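Local structure of putative hexulose 6 phosphate synthase (3F4W) at residues M16-D20 with A46-Y51; F74-D79 with A98-K104; A160-A165 with P181-I185. The protein is a putative hexulose 6 phosphate synthase, a TIM-barrel protein of the orotidine 5'-phosphate decarboxylase / HUMPS family. All coordinates share one frame; numbering follows the deposited sequence.

The three contacts follow one another along a single (beta/alpha)8 barrel. Interactions 1 and 2 belong to its outer layer, their centres about 17 Å and about 16 Å from the centre of the chain, whereas interaction 3 is a strand pair of the barrel wall, about 8 Å from that centre. Interactions 1 and 2 lie about 19 Å apart between centres yet touch: Lys48 NZ of 46-51 forms a 2.7 Å salt bridge with Asp79 OD1 of 74-79. Interaction 3 touches neither; its nearest atoms are about 12 Å from interaction 1 and about 8 Å from interaction 2. A bound malonate ion, probably from the crystallisation liquor, lies about 4 Å from the side chain of Ala165.

Interaction 1 (M16-D20 with A46-Y51); sequences MVFMD and AIKEKY
Two neighbouring helices of the outer layer of the barrel, 12-22 and 42-50, meet here through Met16, Met19 and Asp20 on one and Ala46, Ile47, Lys50 and Tyr51 at the C-terminal end of the other. Lys50 reaches across with its chain extended beyond CG, running past Met16 in the opposite direction, so that Met16 CE lies 3.5 Å from Lys50 CD. Bends at chi2 and chi3 (-89° at chi3) bring the methionine CE there, while Met16 SD lies 4.2 Å from Ile47 CG1. At its tip Lys50 NZ makes a salt bridge to Asp20 OD1 at 2.9 Å, meeting the oxygen from above the carboxylate plane, and adds a weak bond to Met16 O. In this (beta/alpha)8 fold the short segments cross at -37° with axes 11.5 Å apart, a gap spanned by long side chains. Tyr51, just past the helix end, donates from OH to Asp20 OD2 at 2.8 Å, again from above the carboxylate, whose plane stands 68° from the ring. Met19 CB packs 3.6 Å from Tyr51 CZ. Beneath, Met19, Ile47 and Tyr51 all rest on Ile29 of strand 28-31.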
loop_
_atom_site.group_PDB
_atom_site.type_symbol
_atom_site.label_atom_id
_atom_site.label_comp_id
_atom_site.label_asym_id
_atom_site.label_seq_id
_atom_site.Cartn_x
_atom_site.Cartn_y
_atom_site.Cartn_z
ATOM N N MET A 16 -12.568 0.524 18.676
ATOM C CA MET A 16 -13.625 -0.274 19.289
ATOM C C MET A 16 -14.558 0.602 20.117
ATOM O O MET A 16 -15.775 0.403 20.122
ATOM C CB MET A 16 -13.025 -1.383 20.155
ATOM C CG MET A 16 -12.176 -2.367 19.374
ATOM S SD MET A 16 -13.134 -3.328 18.191
ATOM C CE MET A 16 -13.640 -4.716 19.200
ATOM N N VAL A 17 -13.981 1.575 20.813
ATOM C CA VAL A 17 -14.764 2.517 21.596
ATOM C C VAL A 17 -15.517 3.493 20.698
ATOM O O VAL A 17 -16.695 3.776 20.925
ATOM C CB VAL A 17 -13.874 3.314 22.560
ATOM C CG1 VAL A 17 -14.611 4.540 23.068
ATOM C CG2 VAL A 17 -13.416 2.428 23.708
ATOM N N PHE A 18 -14.835 4.003 19.676
ATOM C CA PHE A 18 -15.420 5.005 18.788
ATOM C C PHE A 18 -16.600 4.471 17.982
ATOM O O PHE A 18 -17.592 5.171 17.791
ATOM C CB PHE A 18 -14.361 5.582 17.842
ATOM C CG PHE A 18 -14.881 6.675 16.944
ATOM C CD1 PHE A 18 -14.950 7.985 17.390
ATOM C CD2 PHE A 18 -15.300 6.390 15.656
ATOM C CE1 PHE A 18 -15.429 8.991 16.567
ATOM C CE2 PHE A 18 -15.782 7.388 14.825
ATOM C CZ PHE A 18 -15.850 8.691 15.281
ATOM N N MET A 19 -16.490 3.235 17.503
ATOM C CA MET A 19 -17.538 2.653 16.669
ATOM C C MET A 19 -18.890 2.583 17.377
ATOM O O MET A 19 -19.935 2.719 16.742
ATOM C CB MET A 19 -17.131 1.271 16.152
ATOM C CG MET A 19 -16.183 1.308 14.954
ATOM S SD MET A 19 -16.712 2.421 13.631
ATOM C CE MET A 19 -18.376 1.843 13.296
ATOM N N ASP A 20 -18.870 2.372 18.688
ATOM C CA ASP A 20 -20.111 2.305 19.457
ATOM C C ASP A 20 -20.909 3.603 19.358
ATOM O O ASP A 20 -22.120 3.618 19.577
ATOM C CB ASP A 20 -19.827 1.968 20.921
ATOM C CG ASP A 20 -19.494 0.506 21.124
ATOM O OD1 ASP A 20 -18.831 0.175 22.132
ATOM O OD2 ASP A 20 -19.894 -0.313 20.270
ATOM N N ALA A 46 -11.098 -8.389 14.913
ATOM C CA ALA A 46 -11.734 -7.823 16.098
ATOM C C ALA A 46 -13.005 -7.050 15.759
ATOM O O ALA A 46 -14.023 -7.184 16.435
ATOM C CB ALA A 46 -10.753 -6.929 16.841
ATOM N N ILE A 47 -12.941 -6.232 14.718
ATOM C CA ILE A 47 -14.091 -5.421 14.330
ATOM C C ILE A 47 -15.223 -6.281 13.767
ATOM O O ILE A 47 -16.388 -6.083 14.108
ATOM C CB ILE A 47 -13.689 -4.330 13.323
ATOM C CG1 ILE A 47 -12.853 -3.257 14.027
ATOM C CG2 ILE A 47 -14.916 -3.709 12.675
ATOM C CD1 ILE A 47 -12.215 -2.261 13.083
ATOM N N LYS A 48 -14.874 -7.243 12.917
ATOM C CA LYS A 48 -15.871 -8.110 12.302
ATOM C C LYS A 48 -16.522 -8.990 13.363
ATOM O O LYS A 48 -17.684 -9.378 13.237
ATOM C CB LYS A 48 -15.245 -8.970 11.200
ATOM C CG LYS A 48 -16.248 -9.753 10.371
ATOM C CD LYS A 48 -17.140 -8.839 9.541
ATOM C CE LYS A 48 -18.192 -9.646 8.789
ATOM N NZ LYS A 48 -19.043 -8.788 7.921
ATOM N N GLU A 49 -15.766 -9.291 14.414
ATOM C CA GLU A 49 -16.274 -10.080 15.530
ATOM C C GLU A 49 -17.278 -9.285 16.360
ATOM O O GLU A 49 -18.314 -9.811 16.769
ATOM C CB GLU A 49 -15.115 -10.547 16.413
ATOM C CG GLU A 49 -15.533 -11.303 17.664
ATOM C CD GLU A 49 -14.343 -11.855 18.434
ATOM O OE1 GLU A 49 -13.387 -11.091 18.688
ATOM O OE2 GLU A 49 -14.365 -13.054 18.786
ATOM N N LYS A 50 -16.969 -8.017 16.607
ATOM C CA LYS A 50 -17.835 -7.179 17.429
ATOM C C LYS A 50 -19.090 -6.748 16.672
ATOM O O LYS A 50 -20.171 -6.663 17.250
ATOM C CB LYS A 50 -17.078 -5.953 17.948
ATOM C CG LYS A 50 -17.820 -5.201 19.040
ATOM C CD LYS A 50 -17.053 -3.987 19.519
ATOM C CE LYS A 50 -17.814 -3.272 20.625
ATOM N NZ LYS A 50 -17.237 -1.934 20.929
ATOM N N TYR A 51 -18.941 -6.479 15.378
ATOM C CA TYR A 51 -20.059 -6.022 14.560
ATOM C C TYR A 51 -20.286 -6.953 13.376
ATOM O O TYR A 51 -20.016 -6.584 12.236
ATOM C CB TYR A 51 -19.802 -4.596 14.063
ATOM C CG TYR A 51 -19.391 -3.638 15.159
ATOM C CD1 TYR A 51 -20.341 -3.036 15.977
ATOM C CD2 TYR A 51 -18.053 -3.337 15.377
ATOM C CE1 TYR A 51 -19.967 -2.161 16.978
ATOM C CE2 TYR A 51 -17.671 -2.464 16.377
ATOM C CZ TYR A 51 -18.632 -1.879 17.173
ATOM O OH TYR A 51 -18.250 -1.009 18.167
#

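Interaction 2 (F74-D79 with A98-K104); sequences FDAGAD and AAKEAGK
Phe74 and Lys104 carry this contact between helices 66-75 and 89-102 on the outside of the TIM barrel, where each helix ends in a Schellman motif, closed by Gly77 and Gly103 respectively, before the chain turns into the next strand. Lys104 follows directly after Gly103. Its CG sits beside its own backbone N (chi1 -56°), and from there the chain runs fully extended alongside the Phe74 side chain, the two pointing in opposite directions. Lys104 CD lies 3.2 Å from Phe74 CD1, and Lys104 CB is 3.5 Å from Phe74 CE1. With its own CG turned beside the backbone N (chi1 -73°), Phe74 places the far side of its ring against helix 89-102: Phe74 CE2 comes 3.5 Å from Ala99 CA, while Phe74 CB meets Ala102 CB at 4.1 Å. The small alanines let the aromatic ring come close to the helix backbone. Ala78 O lies in the plane of the ring, at its edge. The lysine's ammonium ends among backbone carbonyls at the turn after helix 66-75. Asp79 has its salt bridge elsewhere, with Lys48. Lys104 NZ donates to Ala78 O at 3.0 Å, from above the carbonyl plane, and to Phe74 O at 2.8 Å. Phe74 O also accepts from Gly77 N, and the two donors reach it from opposite faces of the carbonyl plane.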
loop_
_atom_site.group_PDB
_atom_site.type_symbol
_atom_site.label_atom_id
_atom_site.label_comp_id
_atom_site.label_asym_id
_atom_site.label_seq_id
_atom_site.Cartn_x
_atom_site.Cartn_y
_atom_site.Cartn_z
ATOM N N PHE A 74 -9.293 -11.421 3.309
ATOM C CA PHE A 74 -10.612 -12.039 3.256
ATOM C C PHE A 74 -10.740 -13.123 4.316
ATOM O O PHE A 74 -11.760 -13.210 4.999
ATOM C CB PHE A 74 -10.906 -12.604 1.864
ATOM C CG PHE A 74 -11.183 -11.550 0.829
ATOM C CD1 PHE A 74 -12.093 -10.537 1.083
ATOM C CD2 PHE A 74 -10.550 -11.582 -0.401
ATOM C CE1 PHE A 74 -12.356 -9.568 0.139
ATOM C CE2 PHE A 74 -10.808 -10.616 -1.352
ATOM C CZ PHE A 74 -11.711 -9.607 -1.083
ATOM N N ASP A 75 -9.699 -13.941 4.455
ATOM C CA ASP A 75 -9.665 -14.961 5.497
ATOM C C ASP A 75 -9.885 -14.350 6.877
ATOM O O ASP A 75 -10.436 -14.992 7.767
ATOM C CB ASP A 75 -8.332 -15.718 5.484
ATOM C CG ASP A 75 -8.232 -16.713 4.343
ATOM O OD1 ASP A 75 -9.251 -16.934 3.657
ATOM O OD2 ASP A 75 -7.134 -17.276 4.133
ATOM N N ALA A 76 -9.443 -13.109 7.051
ATOM C CA ALA A 76 -9.547 -12.435 8.341
ATOM C C ALA A 76 -10.950 -11.897 8.615
ATOM O O ALA A 76 -11.237 -11.439 9.719
ATOM C CB ALA A 76 -8.530 -11.316 8.437
ATOM N N GLY A 77 -11.815 -11.936 7.609
ATOM C CA GLY A 77 -13.187 -11.493 7.785
ATOM C C GLY A 77 -13.595 -10.283 6.959
ATOM O O GLY A 77 -14.760 -9.887 6.973
ATOM N N ALA A 78 -12.650 -9.688 6.238
ATOM C CA ALA A 78 -12.969 -8.528 5.410
ATOM C C ALA A 78 -13.995 -8.888 4.338
ATOM O O ALA A 78 -13.928 -9.962 3.747
ATOM C CB ALA A 78 -11.706 -7.959 4.770
ATOM N N ASP A 79 -14.944 -7.989 4.097
ATOM C CA ASP A 79 -15.919 -8.159 3.020
ATOM C C ASP A 79 -15.458 -7.493 1.727
ATOM O O ASP A 79 -15.865 -7.890 0.635
ATOM C CB ASP A 79 -17.271 -7.591 3.447
ATOM C CG ASP A 79 -17.815 -8.280 4.666
ATOM O OD1 ASP A 79 -17.878 -7.641 5.737
ATOM O OD2 ASP A 79 -18.144 -9.481 4.559
ATOM N N ALA A 98 -9.159 -13.754 -5.989
ATOM C CA ALA A 98 -9.242 -14.077 -4.569
ATOM C C ALA A 98 -10.610 -13.719 -3.990
ATOM O O ALA A 98 -11.151 -14.442 -3.152
ATOM C CB ALA A 98 -8.135 -13.371 -3.793
ATOM N N ALA A 99 -11.165 -12.599 -4.443
ATOM C CA ALA A 99 -12.491 -12.176 -4.006
ATOM C C ALA A 99 -13.557 -13.177 -4.441
ATOM O O ALA A 99 -14.426 -13.550 -3.650
ATOM C CB ALA A 99 -12.813 -10.786 -4.539
ATOM N N LYS A 100 -13.482 -13.618 -5.693
ATOM C CA LYS A 100 -14.454 -14.569 -6.223
ATOM C C LYS A 100 -14.446 -15.865 -5.421
ATOM O O LYS A 100 -15.501 -16.410 -5.100
ATOM C CB LYS A 100 -14.185 -14.865 -7.698
ATOM C CG LYS A 100 -14.291 -13.657 -8.616
ATOM C CD LYS A 100 -15.705 -13.099 -8.665
ATOM C CE LYS A 100 -15.819 -11.999 -9.717
ATOM N NZ LYS A 100 -17.164 -11.354 -9.730
ATOM N N GLU A 101 -13.255 -16.361 -5.105
ATOM C CA GLU A 101 -13.137 -17.569 -4.295
ATOM C C GLU A 101 -13.862 -17.401 -2.967
ATOM O O GLU A 101 -14.460 -18.345 -2.454
ATOM C CB GLU A 101 -11.666 -17.911 -4.045
ATOM C CG GLU A 101 -10.893 -18.219 -5.314
ATOM C CD GLU A 101 -9.390 -18.223 -5.105
ATOM O OE1 GLU A 101 -8.943 -18.417 -3.954
ATOM O OE2 GLU A 101 -8.663 -18.031 -6.102
ATOM N N ALA A 102 -13.811 -16.189 -2.422
ATOM C CA ALA A 102 -14.361 -15.909 -1.102
ATOM C C ALA A 102 -15.808 -15.429 -1.163
ATOM O O ALA A 102 -16.457 -15.256 -0.132
ATOM C CB ALA A 102 -13.496 -14.884 -0.387
ATOM N N GLY A 103 -16.310 -15.215 -2.374
ATOM C CA GLY A 103 -17.630 -14.648 -2.563
ATOM C C GLY A 103 -17.677 -13.219 -2.060
ATOM O O GLY A 103 -18.729 -12.721 -1.669
ATOM N N LYS A 104 -16.527 -12.557 -2.068
ATOM C CA LYS A 104 -16.447 -11.187 -1.579
ATOM C C LYS A 104 -16.127 -10.202 -2.709
ATOM O O LYS A 104 -16.392 -10.484 -3.875
ATOM C CB LYS A 104 -15.455 -11.102 -0.419
ATOM C CG LYS A 104 -15.811 -12.075 0.702
ATOM C CD LYS A 104 -14.902 -11.941 1.905
ATOM C CE LYS A 104 -15.316 -12.896 3.017
ATOM N NZ LYS A 104 -14.359 -12.868 4.163
#

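Interaction 3 (A160-A165 with P181-I185); sequences ARIAVA and PDVVI
Val164, Ile185 and Asp182 bury the most surface where strands 161-165 and 183-186, the seventh and eighth of the barrel, run parallel side by side. Asp182 stands just before its strand and extends the pairing with its side chain: OD2 takes the backbone N of Ile162 at 2.9 Å through its anti lone pair, in a fairly straight bond (161°). In return Ile162 O accepts from both Asp182 N, at 2.8 Å, and Val183 N. The aliphatic part of Arg161 crosses the aspartate, with Arg161 CG 3.5 Å from Asp182 CB, but the two charged groups do not touch. A water in the guanidinium plane bridges Arg161 NH2 and Asp182 O instead, and Val183 CG2 lies over one guanidinium face.

Val164 is gripped through its backbone, N to Val183 O and O from Ile185 N, the latter at 2.9 Å. Its side chain has CG1 between the backbone N and the carbonyl carbon (chi1 59°), which sets that methyl 3.9 Å from Pro181 CG. Ile185 lies on the other face of the sheet, with Ala163 and Ala165. Its CB is 3.5 Å from Ala165 CB, and its CD1, at the end of an extended branch, lies 3.9 Å from Ala163 CB.

The pair is the sheet part of a beta-alpha-beta unit connected through helix 173-177. On the outer face Ile162, Val164 and Pro181 pack against Leu150 of helix 147-156; strand 130-134 flanks 161-165, and strand 2-7 borders 183-186, where Val183 and Ile185 touch Gln4 as the barrel closes.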
loop_
_atom_site.group_PDB
_atom_site.type_symbol
_atom_site.label_atom_id
_atom_site.label_comp_id
_atom_site.label_asym_id
_atom_site.label_seq_id
_atom_site.Cartn_x
_atom_site.Cartn_y
_atom_site.Cartn_z
ATOM N N ALA A 160 -19.648 -0.521 -13.606
ATOM C CA ALA A 160 -19.029 -0.485 -12.285
ATOM C C ALA A 160 -19.875 0.221 -11.225
ATOM O O ALA A 160 -20.458 1.275 -11.474
ATOM C CB ALA A 160 -17.641 0.151 -12.364
ATOM N N ARG A 161 -19.941 -0.390 -10.047
ATOM C CA ARG A 161 -20.439 0.266 -8.848
ATOM C C ARG A 161 -19.407 1.337 -8.510
ATOM O O ARG A 161 -18.217 1.141 -8.756
ATOM C CB ARG A 161 -20.535 -0.763 -7.723
ATOM C CG ARG A 161 -21.322 -0.336 -6.500
ATOM C CD ARG A 161 -21.326 -1.448 -5.448
ATOM N NE ARG A 161 -22.040 -1.052 -4.238
ATOM C CZ ARG A 161 -21.953 -1.683 -3.071
ATOM N NH1 ARG A 161 -21.176 -2.752 -2.935
ATOM N NH2 ARG A 161 -22.645 -1.239 -2.033
ATOM N N ILE A 162 -19.845 2.469 -7.968
ATOM C CA ILE A 162 -18.934 3.595 -7.756
ATOM C C ILE A 162 -18.936 4.107 -6.321
ATOM O O ILE A 162 -19.993 4.335 -5.735
ATOM C CB ILE A 162 -19.268 4.781 -8.685
ATOM C CG1 ILE A 162 -19.261 4.342 -10.152
ATOM C CG2 ILE A 162 -18.293 5.933 -8.457
ATOM C CD1 ILE A 162 -17.916 3.848 -10.646
ATOM N N ALA A 163 -17.739 4.296 -5.769
ATOM C CA ALA A 163 -17.574 4.915 -4.460
ATOM C C ALA A 163 -16.814 6.227 -4.606
ATOM O O ALA A 163 -16.124 6.446 -5.602
ATOM C CB ALA A 163 -16.840 3.972 -3.507
ATOM N N VAL A 164 -16.953 7.111 -3.623
ATOM C CA VAL A 164 -16.222 8.372 -3.647
ATOM C C VAL A 164 -15.721 8.776 -2.259
ATOM O O VAL A 164 -16.451 8.700 -1.268
ATOM C CB VAL A 164 -17.050 9.513 -4.294
ATOM C CG1 VAL A 164 -18.347 9.739 -3.536
ATOM C CG2 VAL A 164 -16.228 10.791 -4.366
ATOM N N ALA A 165 -14.458 9.195 -2.205
ATOM C CA ALA A 165 -13.823 9.601 -0.964
ATOM C C ALA A 165 -12.940 10.817 -1.206
ATOM O O ALA A 165 -12.330 10.951 -2.270
ATOM C CB ALA A 165 -12.988 8.457 -0.400
ATOM N N PRO A 181 -23.538 8.411 -6.449
ATOM C CA PRO A 181 -22.580 7.318 -6.259
ATOM C C PRO A 181 -23.274 6.187 -5.511
ATOM O O PRO A 181 -24.329 6.412 -4.922
ATOM C CB PRO A 181 -21.502 7.935 -5.357
ATOM C CG PRO A 181 -21.891 9.386 -5.157
ATOM C CD PRO A 181 -23.332 9.502 -5.485
ATOM N N ASP A 182 -22.692 4.994 -5.526
ATOM C CA ASP A 182 -23.248 3.875 -4.774
ATOM C C ASP A 182 -22.758 3.889 -3.329
ATOM O O ASP A 182 -23.470 3.469 -2.414
ATOM C CB ASP A 182 -22.903 2.554 -5.457
ATOM C CG ASP A 182 -23.464 2.471 -6.857
ATOM O OD1 ASP A 182 -24.682 2.237 -6.994
ATOM O OD2 ASP A 182 -22.689 2.641 -7.824
ATOM N N VAL A 183 -21.544 4.384 -3.124
ATOM C CA VAL A 183 -20.982 4.472 -1.783
ATOM C C VAL A 183 -20.327 5.826 -1.563
ATOM O O VAL A 183 -19.550 6.297 -2.395
ATOM C CB VAL A 183 -19.944 3.354 -1.520
ATOM C CG1 VAL A 183 -19.312 3.515 -0.133
ATOM C CG2 VAL A 183 -20.591 1.981 -1.662
ATOM N N VAL A 184 -20.663 6.455 -0.446
ATOM C CA VAL A 184 -20.003 7.679 -0.029
ATOM C C VAL A 184 -19.099 7.353 1.157
ATOM O O VAL A 184 -19.550 6.793 2.159
ATOM C CB VAL A 184 -21.022 8.764 0.354
ATOM C CG1 VAL A 184 -20.315 9.971 0.940
ATOM C CG2 VAL A 184 -21.847 9.159 -0.864
ATOM N N ILE A 185 -17.816 7.681 1.024
ATOM C CA ILE A 185 -16.822 7.379 2.049
ATOM C C ILE A 185 -16.487 8.632 2.856
ATOM O O ILE A 185 -16.187 9.683 2.291
ATOM C CB ILE A 185 -15.524 6.809 1.418
ATOM C CG1 ILE A 185 -15.824 5.522 0.641
ATOM C CG2 ILE A 185 -14.476 6.557 2.486
ATOM C CD1 ILE A 185 -14.785 5.172 -0.416
HETATM O O HOH W 1 -24.828 0.923 -2.593
#